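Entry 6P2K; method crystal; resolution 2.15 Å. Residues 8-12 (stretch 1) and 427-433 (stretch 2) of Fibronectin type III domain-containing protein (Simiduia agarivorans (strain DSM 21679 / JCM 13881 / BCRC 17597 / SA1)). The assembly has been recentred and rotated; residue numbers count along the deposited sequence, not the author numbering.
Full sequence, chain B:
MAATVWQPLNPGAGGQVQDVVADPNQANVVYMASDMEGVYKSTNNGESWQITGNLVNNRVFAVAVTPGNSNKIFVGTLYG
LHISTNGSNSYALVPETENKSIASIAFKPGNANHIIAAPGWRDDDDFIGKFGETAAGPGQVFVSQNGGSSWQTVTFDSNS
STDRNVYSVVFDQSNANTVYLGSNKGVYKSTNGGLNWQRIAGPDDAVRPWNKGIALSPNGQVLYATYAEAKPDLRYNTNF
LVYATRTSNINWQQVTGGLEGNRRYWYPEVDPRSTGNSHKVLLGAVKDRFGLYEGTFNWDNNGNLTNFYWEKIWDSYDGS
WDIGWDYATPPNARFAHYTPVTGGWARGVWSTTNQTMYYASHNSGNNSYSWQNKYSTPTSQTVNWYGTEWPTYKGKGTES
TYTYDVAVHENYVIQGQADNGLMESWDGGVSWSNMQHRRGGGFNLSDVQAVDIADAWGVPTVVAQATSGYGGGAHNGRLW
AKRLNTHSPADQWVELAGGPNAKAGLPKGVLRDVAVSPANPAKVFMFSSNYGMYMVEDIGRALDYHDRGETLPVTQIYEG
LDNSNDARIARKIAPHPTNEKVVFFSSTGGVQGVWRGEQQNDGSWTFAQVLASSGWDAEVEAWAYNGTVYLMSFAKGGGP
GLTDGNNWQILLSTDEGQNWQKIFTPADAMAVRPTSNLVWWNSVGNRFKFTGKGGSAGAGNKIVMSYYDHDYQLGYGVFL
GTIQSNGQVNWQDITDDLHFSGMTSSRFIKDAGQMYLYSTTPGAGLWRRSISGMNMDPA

Stretch 1 8-12: PLNPG
Stretch 2 (427-433) DGGVSWS

Residues 8-12 run extended through Pro-8 (phi/psi -78/145), Leu-9 (-135/84) and Asn-10 (-148/152). The chain bends at Pro-11 (-84/-8) and leaves through Gly-12 (109/128). In the second stretch, Asp-427 (-129/36) leads into a turn with positive phi at Gly-428 (80/14) and Gly-429 (101/7). Val-430 (-75/-52) follows, and the chain extends from Ser-431 (-125/153) through Trp-432 (-140/163). The two stretches run in the same general direction: Leu-9 CA lies 5.0 Å from Gly-429 CA, and Pro-11 CA 5.5 Å from Trp-432 CA.

No hydrogen bond joins the stretches; packing buries 250 Å². Asp-427 (chi1 55°, chi2 18°) braces the turn. Asp-427 OD1 accepts hydrogen bonds from Ser-431 N (2.9 Å) and, weakly, Val-430 N (3.0 Å). Ser-431 OG (chi1 73°) donates to Asp-427 OD2 at 2.5 Å, a very short bond.

The CA-to-CB bond of Trp-432 (chi1 -53°, chi2 76°) points toward stretch 1. Trp-432 NE1 gives a weak hydrogen bond to Gly-429 O at 2.9 Å. Pro-11 CD sits 4.0 Å from the centroid of the Trp-432 five-membered ring, a CH-pi contact with the electron-rich face. Pro-11 CB lies 3.7 Å from Trp-432 CD1. Leu-9 O approaches Trp-432 CZ2 at 3.2 Å. Leu-9 (m, t) places CB 3.4 Å from Gly-429 O and 4.2 Å from Trp-432 CZ2. A CB on Gly-429 would crowd Leu-9 CB. The CA-to-CB bond of Asn-10 (chi1 -67°, chi2 -66°) points away; OD1 and ND2 are hydrogen-bonded elsewhere in the structure.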

# COMPACT_ATOMS: atom_id res chain seq x y z
N PRO B 8 -25.84 -4.27 32.40
CA PRO B 8 -25.58 -3.00 31.71
C PRO B 8 -24.37 -3.09 30.79
O PRO B 8 -23.39 -3.78 31.07
CB PRO B 8 -25.31 -2.02 32.86
CG PRO B 8 -24.72 -2.87 33.93
CD PRO B 8 -25.39 -4.23 33.81
N LEU B 9 -24.47 -2.38 29.66
CA LEU B 9 -23.41 -2.33 28.65
C LEU B 9 -23.23 -0.86 28.26
O LEU B 9 -23.80 -0.40 27.27
CB LEU B 9 -23.77 -3.21 27.44
CG LEU B 9 -24.10 -4.68 27.71
CD1 LEU B 9 -24.73 -5.33 26.49
CD2 LEU B 9 -22.86 -5.45 28.15
N ASN B 10 -22.43 -0.13 29.03
CA ASN B 10 -22.40 1.32 28.92
C ASN B 10 -21.01 1.86 29.24
O ASN B 10 -20.28 1.25 30.03
CB ASN B 10 -23.44 1.96 29.85
CG ASN B 10 -24.85 1.64 29.42
OD1 ASN B 10 -25.30 2.07 28.36
ND2 ASN B 10 -25.56 0.87 30.25
N PRO B 11 -20.63 3.01 28.67
CA PRO B 11 -19.31 3.58 28.94
C PRO B 11 -19.23 4.40 30.21
O PRO B 11 -18.12 4.80 30.60
CB PRO B 11 -19.05 4.45 27.71
CG PRO B 11 -20.42 4.92 27.32
CD PRO B 11 -21.37 3.78 27.65
N GLY B 12 -20.35 4.68 30.87
CA GLY B 12 -20.33 5.44 32.10
C GLY B 12 -20.90 6.84 31.99
O GLY B 12 -20.49 7.62 31.12
N ASP B 427 -15.73 -4.89 22.05
CA ASP B 427 -15.56 -6.00 22.99
C ASP B 427 -16.90 -6.45 23.56
O ASP B 427 -17.01 -6.83 24.73
CB ASP B 427 -14.58 -5.63 24.12
CG ASP B 427 -14.98 -4.37 24.87
OD1 ASP B 427 -16.16 -3.94 24.79
OD2 ASP B 427 -14.10 -3.80 25.55
N GLY B 428 -17.94 -6.41 22.73
CA GLY B 428 -19.25 -6.89 23.13
C GLY B 428 -20.06 -5.94 23.99
O GLY B 428 -21.06 -6.37 24.57
N GLY B 429 -19.67 -4.67 24.08
CA GLY B 429 -20.41 -3.71 24.87
C GLY B 429 -19.84 -3.40 26.23
O GLY B 429 -20.48 -2.69 27.01
N VAL B 430 -18.65 -3.91 26.55
CA VAL B 430 -18.01 -3.59 27.82
C VAL B 430 -17.43 -2.18 27.79
O VAL B 430 -17.70 -1.36 28.67
CB VAL B 430 -16.94 -4.64 28.17
CG1 VAL B 430 -16.05 -4.14 29.29
CG2 VAL B 430 -17.59 -5.96 28.54
N SER B 431 -16.63 -1.88 26.76
CA SER B 431 -15.95 -0.60 26.66
C SER B 431 -16.29 0.06 25.33
O SER B 431 -16.58 -0.63 24.34
CB SER B 431 -14.44 -0.76 26.80
OG SER B 431 -13.88 -1.35 25.64
N TRP B 432 -16.24 1.39 25.31
CA TRP B 432 -16.80 2.16 24.21
C TRP B 432 -15.91 3.34 23.84
O TRP B 432 -15.05 3.77 24.61
CB TRP B 432 -18.19 2.70 24.55
CG TRP B 432 -19.14 1.66 25.03
CD1 TRP B 432 -19.17 1.07 26.26
CD2 TRP B 432 -20.21 1.07 24.28
NE1 TRP B 432 -20.19 0.15 26.32
CE2 TRP B 432 -20.85 0.14 25.12
CE3 TRP B 432 -20.69 1.25 22.98
CZ2 TRP B 432 -21.94 -0.62 24.70
CZ3 TRP B 432 -21.78 0.49 22.56
CH2 TRP B 432 -22.38 -0.43 23.42
N SER B 433 -16.17 3.86 22.64
CA SER B 433 -15.62 5.12 22.17
C SER B 433 -16.66 5.78 21.27
O SER B 433 -17.33 5.10 20.50
CB SER B 433 -14.31 4.93 21.40
OG SER B 433 -13.85 6.17 20.86